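Local coordinates for protein 2-methyl-aconitate isomerase (Shewanella oneidensis, PDB 5K87) that catalyses the cis-trans isomerisation of 2-methyl-aconitate in the 2-methylcitrate cycle that degrades propionate, by base-catalysed proton abstraction and rotation about a C-C bond, at residues 194-205 and 215-223; 360-368 and 378-386. The protein carries 1 engineered substitution. All blocks are in the same frame, centred on the assembly; numbering follows the deposited sequence. Where two conformers were deposited one is given.

Contact 1 (194-205 and 215-223)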
loop_
_atom_site.group_PDB
_atom_site.type_symbol
_atom_site.label_atom_id
_atom_site.label_comp_id
_atom_site.label_asym_id
_atom_site.label_seq_id
_atom_site.Cartn_x
_atom_site.Cartn_y
_atom_site.Cartn_z
ATOM N N GLY A 194 32.532 -7.013 8.091
ATOM C CA GLY A 194 31.806 -7.818 7.123
ATOM C C GLY A 194 32.114 -7.390 5.702
ATOM O O GLY A 194 31.359 -7.688 4.769
ATOM N N GLY A 195 33.235 -6.691 5.543
ATOM C CA GLY A 195 33.664 -6.186 4.251
ATOM C C GLY A 195 34.294 -7.244 3.369
ATOM O O GLY A 195 34.214 -8.436 3.676
ATOM N N CYS A 196 34.930 -6.794 2.287
ATOM C CA CYS A 196 35.430 -7.652 1.204
ATOM C C CYS A 196 34.281 -8.267 0.419
ATOM O O CYS A 196 33.143 -8.310 0.891
ATOM C CB CYS A 196 36.362 -8.758 1.713
ATOM S SG CYS A 196 37.757 -8.184 2.686
ATOM N N MET A 197 34.575 -8.748 -0.783
ATOM C CA MET A 197 33.542 -9.377 -1.581
ATOM C C MET A 197 33.032 -10.622 -0.867
ATOM O O MET A 197 31.828 -10.817 -0.740
ATOM C CB MET A 197 34.043 -9.715 -2.984
ATOM C CG MET A 197 32.997 -10.417 -3.824
ATOM S SD MET A 197 33.338 -10.343 -5.592
ATOM C CE MET A 197 35.071 -10.790 -5.626
ATOM N N PHE A 198 33.955 -11.449 -0.381
ATOM C CA PHE A 198 33.597 -12.648 0.367
ATOM C C PHE A 198 34.165 -12.558 1.777
ATOM O O PHE A 198 35.309 -12.941 2.010
ATOM C CB PHE A 198 34.127 -13.892 -0.351
ATOM C CG PHE A 198 33.536 -14.090 -1.715
ATOM C CD1 PHE A 198 32.222 -14.503 -1.854
ATOM C CD2 PHE A 198 34.280 -13.838 -2.861
ATOM C CE1 PHE A 198 31.661 -14.677 -3.103
ATOM C CE2 PHE A 198 33.723 -14.008 -4.120
ATOM C CZ PHE A 198 32.406 -14.424 -4.239
ATOM N N PRO A 199 33.369 -12.040 2.727
ATOM C CA PRO A 199 33.881 -11.793 4.083
ATOM C C PRO A 199 34.457 -13.027 4.781
ATOM O O PRO A 199 35.365 -12.874 5.598
ATOM C CB PRO A 199 32.659 -11.253 4.839
ATOM C CG PRO A 199 31.483 -11.581 3.989
ATOM C CD PRO A 199 31.971 -11.601 2.575
ATOM N N THR A 200 33.966 -14.219 4.458
ATOM C CA THR A 200 34.528 -15.439 5.043
ATOM C C THR A 200 35.797 -15.896 4.321
ATOM O O THR A 200 36.503 -16.790 4.792
ATOM C CB THR A 200 33.536 -16.605 4.992
ATOM O OG1 THR A 200 33.364 -17.015 3.631
ATOM C CG2 THR A 200 32.195 -16.201 5.580
ATOM N N GLY A 201 36.071 -15.301 3.166
ATOM C CA GLY A 201 37.207 -15.697 2.354
ATOM C C GLY A 201 36.928 -16.902 1.473
ATOM O O GLY A 201 37.804 -17.343 0.723
ATOM N N ASN A 202 35.708 -17.431 1.559
ATOM C CA ASN A 202 35.313 -18.615 0.798
ATOM C C ASN A 202 34.172 -18.315 -0.164
ATOM O O ASN A 202 33.282 -17.515 0.149
ATOM C CB ASN A 202 34.882 -19.734 1.745
ATOM C CG ASN A 202 35.934 -20.046 2.788
ATOM O OD1 ASN A 202 37.116 -20.170 2.471
ATOM N ND2 ASN A 202 35.510 -20.162 4.042
ATOM N N LEU A 203 34.191 -18.970 -1.321
ATOM C CA LEU A 203 33.126 -18.832 -2.312
ATOM C C LEU A 203 31.850 -19.485 -1.811
ATOM O O LEU A 203 30.748 -18.995 -2.070
ATOM C CB LEU A 203 33.538 -19.485 -3.630
ATOM C CG LEU A 203 34.758 -18.881 -4.316
ATOM C CD1 LEU A 203 35.051 -19.605 -5.620
ATOM C CD2 LEU A 203 34.527 -17.400 -4.549
ATOM N N VAL A 204 32.005 -20.611 -1.124
ATOM C CA VAL A 204 30.893 -21.305 -0.496
ATOM C C VAL A 204 31.298 -21.663 0.925
ATOM O O VAL A 204 32.475 -21.884 1.214
ATOM C CB VAL A 204 30.483 -22.585 -1.263
ATOM C CG1 VAL A 204 30.117 -22.255 -2.709
ATOM C CG2 VAL A 204 31.586 -23.634 -1.205
ATOM N N ASP A 205 30.318 -21.707 1.816
ATOM C CA ASP A 205 30.558 -22.087 3.188
ATOM C C ASP A 205 29.484 -23.058 3.607
ATOM O O ASP A 205 28.472 -23.217 2.923
ATOM C CB ASP A 205 30.523 -20.861 4.100
ATOM C CG ASP A 205 31.748 -19.988 3.949
ATOM O OD1 ASP A 205 32.805 -20.351 4.506
ATOM O OD2 ASP A 205 31.660 -18.937 3.280
ATOM N N PHE A 215 23.494 -25.619 6.095
ATOM C CA PHE A 215 23.149 -25.064 4.791
ATOM C C PHE A 215 24.398 -24.588 4.056
ATOM O O PHE A 215 25.145 -23.762 4.569
ATOM C CB PHE A 215 22.147 -23.908 4.955
ATOM C CG PHE A 215 20.930 -24.268 5.764
ATOM C CD1 PHE A 215 19.829 -24.859 5.164
ATOM C CD2 PHE A 215 20.888 -24.021 7.129
ATOM C CE1 PHE A 215 18.712 -25.198 5.908
ATOM C CE2 PHE A 215 19.774 -24.357 7.875
ATOM C CZ PHE A 215 18.685 -24.948 7.265
ATOM N N ASN A 216 24.641 -25.130 2.865
ATOM C CA ASN A 216 25.646 -24.540 1.994
ATOM C C ASN A 216 25.195 -23.135 1.656
ATOM O O ASN A 216 24.019 -22.908 1.383
ATOM C CB ASN A 216 25.839 -25.353 0.715
ATOM C CG ASN A 216 26.838 -26.478 0.888
ATOM O OD1 ASN A 216 28.046 -26.247 0.948
ATOM N ND2 ASN A 216 26.341 -27.701 0.962
ATOM N N ALA A 217 26.127 -22.198 1.704
ATOM C CA ALA A 217 25.782 -20.806 1.487
ATOM C C ALA A 217 26.916 -20.065 0.820
ATOM O O ALA A 217 28.090 -20.345 1.071
ATOM C CB ALA A 217 25.432 -20.142 2.808
ATOM N N THR A 218 26.562 -19.117 -0.039
ATOM C CA THR A 218 27.516 -18.124 -0.486
ATOM C C THR A 218 27.164 -16.808 0.180
ATOM O O THR A 218 26.028 -16.336 0.091
ATOM C CB THR A 218 27.513 -17.945 -2.009
ATOM O OG1 THR A 218 28.112 -19.094 -2.614
ATOM C CG2 THR A 218 28.313 -16.712 -2.394
ATOM N N MET A 219 28.129 -16.236 0.877
ATOM C CA MET A 219 27.954 -14.960 1.543
ATOM C C MET A 219 28.811 -13.935 0.831
ATOM O O MET A 219 30.043 -14.029 0.817
ATOM C CB MET A 219 28.340 -15.096 3.013
ATOM C CG MET A 219 27.295 -15.877 3.804
ATOM S SD MET A 219 27.801 -16.493 5.421
ATOM C CE MET A 219 28.798 -17.897 4.930
ATOM N N ILE A 220 28.148 -12.970 0.211
ATOM C CA ILE A 220 28.829 -11.990 -0.615
ATOM C C ILE A 220 28.429 -10.579 -0.211
ATOM O O ILE A 220 27.288 -10.333 0.187
ATOM C CB ILE A 220 28.533 -12.249 -2.112
ATOM C CG1 ILE A 220 29.445 -11.411 -3.008
ATOM C CG2 ILE A 220 27.057 -12.023 -2.437
ATOM C CD1 ILE A 220 29.362 -11.790 -4.473
ATOM N N ASN A 221 29.374 -9.655 -0.287
ATOM C CA ASN A 221 29.078 -8.264 -0.008
ATOM C C ASN A 221 29.323 -7.455 -1.271
ATOM O O ASN A 221 30.429 -6.965 -1.511
ATOM C CB ASN A 221 29.912 -7.744 1.156
ATOM C CG ASN A 221 29.318 -6.505 1.772
ATOM O OD1 ASN A 221 28.530 -5.803 1.133
ATOM N ND2 ASN A 221 29.696 -6.215 3.013
ATOM N N ALA A 222 28.286 -7.363 -2.098
ATOM C CA ALA A 222 28.310 -6.610 -3.344
ATOM C C ALA A 222 26.876 -6.166 -3.616
ATOM O O ALA A 222 25.982 -6.999 -3.691
ATOM C CB ALA A 222 28.826 -7.484 -4.480
ATOM N N GLY A 223 26.651 -4.861 -3.735
ATOM C CA GLY A 223 25.306 -4.320 -3.815
ATOM C C GLY A 223 24.713 -4.145 -2.425
ATOM O O GLY A 223 24.344 -3.035 -2.024
HETATM O O HOH W 1 32.150 -14.976 2.282
HETATM O O HOH W 2 30.626 -17.718 1.107
#
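The carboxylate oxygen OD2 of D205, with the CE methyl of M219 resting 3.5 Å from it, is gripped by two polar donors. T200 OG1 gives its proton to D205 OD2 across 2.6 Å, on the syn side; a water donates the second bond and accepts from M219 N, bridging carboxylate to strand. The other oxygen, D205 OD1, takes N202 ND2 at 2.8 Å, also syn, so the carboxylate's rotation is fixed. T200 OG1 in turn accepts from N202 N, an ST turn overlapping the end of the type I turn F198 to G201. M219, bent at its last torsion (chi3 -77°), carries CE across the D205 side chain and against T200 CG2.

Strand pairing is confined to the antiparallel hydrogen-bonded pair D205 and A217. The loop bows away around T200 to N202, where a second water bridges T200 N to M219 O, and returns at F198 and M197. T218 OG1 reaches L203 O at 2.7 Å, in the carbonyl plane. N221 N bonds to M197 O, while N221 ND2 meets G194 O at 2.8 Å from above the carbonyl plane (41° out).

The F198 ring lies between L203 CD2 and M197 CG on opposite faces, with T218 CG2 at its edge. Helix 324-334 backs M197 and I220; helix 249-266 meets P199, T200 and M219. The loop after strand 179-184 is thus laid on strand 213-221, whose other side pairs with strand 225-230, by one bridge, a lone backbone bond at N221, strand side chains that satisfy loop carbonyls, and two waters serving M219 N and O.

Contact 2 (360-368 and 378-386); sequences GTLRVGAQA and IKAIMSRSA
A366 and A380 face each other as a non-hydrogen-bonded antiparallel pair, their CB atoms 4.3 Å apart. On the same face V364 CG2 lies 4.3 Å from M382 CE, and helix 324-334 packs over A380, M382 and L362. On the other face I381 CG1, set between its own backbone N and carbonyl carbon (chi1 70°), leans over G365, where a side chain would be tight against it. G365 and I381 exchange a regular pair of bonds; beyond, Q367 faces both I378 and K379, its N bonded to K379 O and its O taking I378 N, a beta bulge in strand 374-391.

Toward the hairpin's turn, Q367 is extended and lays its amide against I378, NE2 coming 3.3 Å from I378 CD1; K379 sends its amine to E182. At the other end a water links R363 O to S383 N, and L362 CD1 sits over one face of the R384 guanidinium, 3.6 Å from R384 NH1. In the guanidinium plane, R384 NE bonds to S383 O at 2.9 Å, and NH2 reaches the substrate-binding N111. A leucine in place of R384 would probably leave N111 OD1 and S383 O without these donors. The strand pair thus carries a fixed, flat group to the border of the substrate site.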
loop_
_atom_site.group_PDB
_atom_site.type_symbol
_atom_site.label_atom_id
_atom_site.label_comp_id
_atom_site.label_asym_id
_atom_site.label_seq_id
_atom_site.Cartn_x
_atom_site.Cartn_y
_atom_site.Cartn_z
ATOM N N GLY A 360 8.630 -12.309 -12.497
ATOM C CA GLY A 360 9.147 -12.464 -13.847
ATOM C C GLY A 360 10.655 -12.535 -13.848
ATOM O O GLY A 360 11.248 -13.218 -13.011
ATOM N N THR A 361 11.294 -11.836 -14.774
ATOM C CA THR A 361 12.738 -11.983 -14.917
ATOM C C THR A 361 13.458 -10.644 -14.830
ATOM O O THR A 361 12.847 -9.588 -14.982
ATOM C CB THR A 361 13.123 -12.689 -16.234
ATOM O OG1 THR A 361 12.947 -11.787 -17.329
ATOM C CG2 THR A 361 12.268 -13.923 -16.457
ATOM N N LEU A 362 14.760 -10.703 -14.570
ATOM C CA LEU A 362 15.599 -9.514 -14.497
ATOM C C LEU A 362 16.984 -9.905 -14.986
ATOM O O LEU A 362 17.558 -10.889 -14.514
ATOM C CB LEU A 362 15.658 -8.999 -13.050
ATOM C CG LEU A 362 16.201 -7.601 -12.741
ATOM C CD1 LEU A 362 15.721 -7.175 -11.357
ATOM C CD2 LEU A 362 17.716 -7.518 -12.817
ATOM N N ARG A 363 17.512 -9.149 -15.941
ATOM C CA ARG A 363 18.862 -9.370 -16.457
ATOM C C ARG A 363 19.836 -8.402 -15.797
ATOM O O ARG A 363 19.616 -7.183 -15.779
ATOM C CB ARG A 363 18.902 -9.165 -17.972
ATOM C CG ARG A 363 20.261 -9.458 -18.582
ATOM C CD ARG A 363 20.287 -9.118 -20.064
ATOM N NE ARG A 363 21.507 -9.588 -20.720
ATOM C CZ ARG A 363 22.645 -8.901 -20.765
ATOM N NH1 ARG A 363 23.703 -9.408 -21.387
ATOM N NH2 ARG A 363 22.729 -7.709 -20.186
ATOM N N VAL A 364 20.919 -8.943 -15.260
ATOM C CA VAL A 364 21.964 -8.145 -14.647
ATOM C C VAL A 364 23.303 -8.606 -15.206
ATOM O O VAL A 364 23.551 -9.808 -15.338
ATOM C CB VAL A 364 21.928 -8.250 -13.096
ATOM C CG1 VAL A 364 21.937 -9.716 -12.631
ATOM C CG2 VAL A 364 23.069 -7.467 -12.481
ATOM N N GLY A 365 24.146 -7.655 -15.575
ATOM C CA GLY A 365 25.476 -7.982 -16.062
ATOM C C GLY A 365 26.513 -7.560 -15.048
ATOM O O GLY A 365 26.390 -6.498 -14.455
ATOM N N ALA A 366 27.526 -8.389 -14.826
ATOM C CA ALA A 366 28.622 -8.017 -13.936
ATOM C C ALA A 366 29.940 -8.390 -14.579
ATOM O O ALA A 366 30.135 -9.530 -15.013
ATOM C CB ALA A 366 28.485 -8.687 -12.589
ATOM N N GLN A 367 30.838 -7.413 -14.633
ATOM C CA GLN A 367 32.117 -7.558 -15.314
ATOM C C GLN A 367 33.218 -7.964 -14.334
ATOM O O GLN A 367 33.757 -7.120 -13.613
ATOM C CB GLN A 367 32.469 -6.242 -16.005
ATOM C CG GLN A 367 33.759 -6.255 -16.801
ATOM C CD GLN A 367 34.081 -4.893 -17.391
ATOM O OE1 GLN A 367 33.325 -3.934 -17.222
ATOM N NE2 GLN A 367 35.208 -4.804 -18.090
ATOM N N ALA A 368 33.525 -9.261 -14.299
ATOM C CA ALA A 368 34.571 -9.796 -13.429
ATOM C C ALA A 368 35.845 -10.057 -14.212
ATOM O O ALA A 368 35.827 -10.747 -15.232
ATOM C CB ALA A 368 34.112 -11.072 -12.757
ATOM N N ILE A 378 34.343 -4.871 -11.885
ATOM C CA ILE A 378 34.432 -3.482 -12.291
ATOM C C ILE A 378 33.100 -2.752 -12.117
ATOM O O ILE A 378 33.060 -1.608 -11.654
ATOM C CB ILE A 378 34.897 -3.396 -13.754
ATOM C CG1 ILE A 378 36.318 -3.955 -13.882
ATOM C CG2 ILE A 378 34.830 -1.965 -14.262
ATOM C CD1 ILE A 378 36.833 -4.017 -15.300
ATOM N N LYS A 379 32.019 -3.419 -12.497
ATOM C CA LYS A 379 30.695 -2.824 -12.422
ATOM C C LYS A 379 29.642 -3.895 -12.599
ATOM O O LYS A 379 29.910 -4.977 -13.142
ATOM C CB LYS A 379 30.513 -1.744 -13.492
ATOM C CG LYS A 379 30.541 -2.281 -14.909
ATOM C CD LYS A 379 30.062 -1.246 -15.924
ATOM C CE LYS A 379 31.078 -0.137 -16.126
ATOM N NZ LYS A 379 30.657 0.805 -17.209
ATOM N N ALA A 380 28.444 -3.589 -12.116
ATOM C CA ALA A 380 27.259 -4.381 -12.399
ATOM C C ALA A 380 26.225 -3.462 -13.025
ATOM O O ALA A 380 26.076 -2.308 -12.612
ATOM C CB ALA A 380 26.718 -5.006 -11.137
ATOM N N ILE A 381 25.518 -3.959 -14.031
ATOM C CA ILE A 381 24.590 -3.118 -14.777
ATOM C C ILE A 381 23.223 -3.762 -14.904
ATOM O O ILE A 381 23.093 -4.992 -14.933
ATOM C CB ILE A 381 25.127 -2.801 -16.187
ATOM C CG1 ILE A 381 25.118 -4.047 -17.063
ATOM C CG2 ILE A 381 26.536 -2.224 -16.114
ATOM C CD1 ILE A 381 25.410 -3.765 -18.517
ATOM N N MET A 382 22.191 -2.924 -14.938
ATOM C CA MET A 382 20.844 -3.388 -15.217
ATOM C C MET A 382 20.041 -2.195 -15.714
ATOM O O MET A 382 20.469 -1.053 -15.583
ATOM C CB MET A 382 20.205 -3.984 -13.960
ATOM C CG MET A 382 19.941 -2.953 -12.880
ATOM S SD MET A 382 19.298 -3.610 -11.327
ATOM C CE MET A 382 20.772 -4.378 -10.678
ATOM N N SER A 383 18.880 -2.468 -16.282
ATOM C CA SER A 383 17.973 -1.408 -16.689
ATOM C C SER A 383 16.759 -1.372 -15.787
ATOM O O SER A 383 16.217 -2.414 -15.406
ATOM C CB SER A 383 17.543 -1.605 -18.132
ATOM O OG SER A 383 18.645 -1.382 -18.994
ATOM N N ARG A 384 16.340 -0.159 -15.450
ATOM C CA ARG A 384 15.124 0.062 -14.686
ATOM C C ARG A 384 14.333 1.159 -15.410
ATOM O O ARG A 384 14.536 1.379 -16.609
ATOM C CB ARG A 384 15.482 0.424 -13.234
ATOM C CG ARG A 384 16.312 -0.642 -12.486
ATOM C CD ARG A 384 15.465 -1.744 -11.836
ATOM N NE ARG A 384 15.020 -2.775 -12.768
ATOM C CZ ARG A 384 14.239 -3.791 -12.422
ATOM N NH1 ARG A 384 13.898 -4.707 -13.312
ATOM N NH2 ARG A 384 13.778 -3.883 -11.180
ATOM N N SER A 385 13.408 1.802 -14.706
ATOM C CA SER A 385 12.647 2.939 -15.222
ATOM C C SER A 385 12.138 3.666 -13.992
ATOM O O SER A 385 12.233 3.135 -12.874
ATOM C CB SER A 385 11.483 2.483 -16.099
ATOM O OG SER A 385 10.479 1.809 -15.345
ATOM N N ALA A 386 11.607 4.872 -14.182
ATOM C CA ALA A 386 11.090 5.654 -13.067
ATOM C C ALA A 386 10.058 6.641 -13.535
ATOM O O ALA A 386 10.065 7.063 -14.691
ATOM C CB ALA A 386 12.218 6.404 -12.391
HETATM O O HOH W 3 18.374 -5.165 -17.012
#

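How the contacts relate
Following the chain from the N terminus, strand 179-184 leads into the loop 194-205, which runs into strand 205-209; strand 213-221 then doubles back along both in contact 1, closing the nine residues between its segments. Only much later, after helix 324-334, does the hairpin of 360-371 and 374-391 form contact 2, again closing nine residues. The two closures are in series, neither nesting nor crossing. The centres of contact 1 and contact 2 are about 20 Å apart, and the nearest atoms of contact 1 and contact 2 about 7 Å apart. Helix 324-334 joins them, since side chains of both pack on it. Strand 179-184, which also pairs with 374-391, flanks contact 2 and precedes the loop of contact 1.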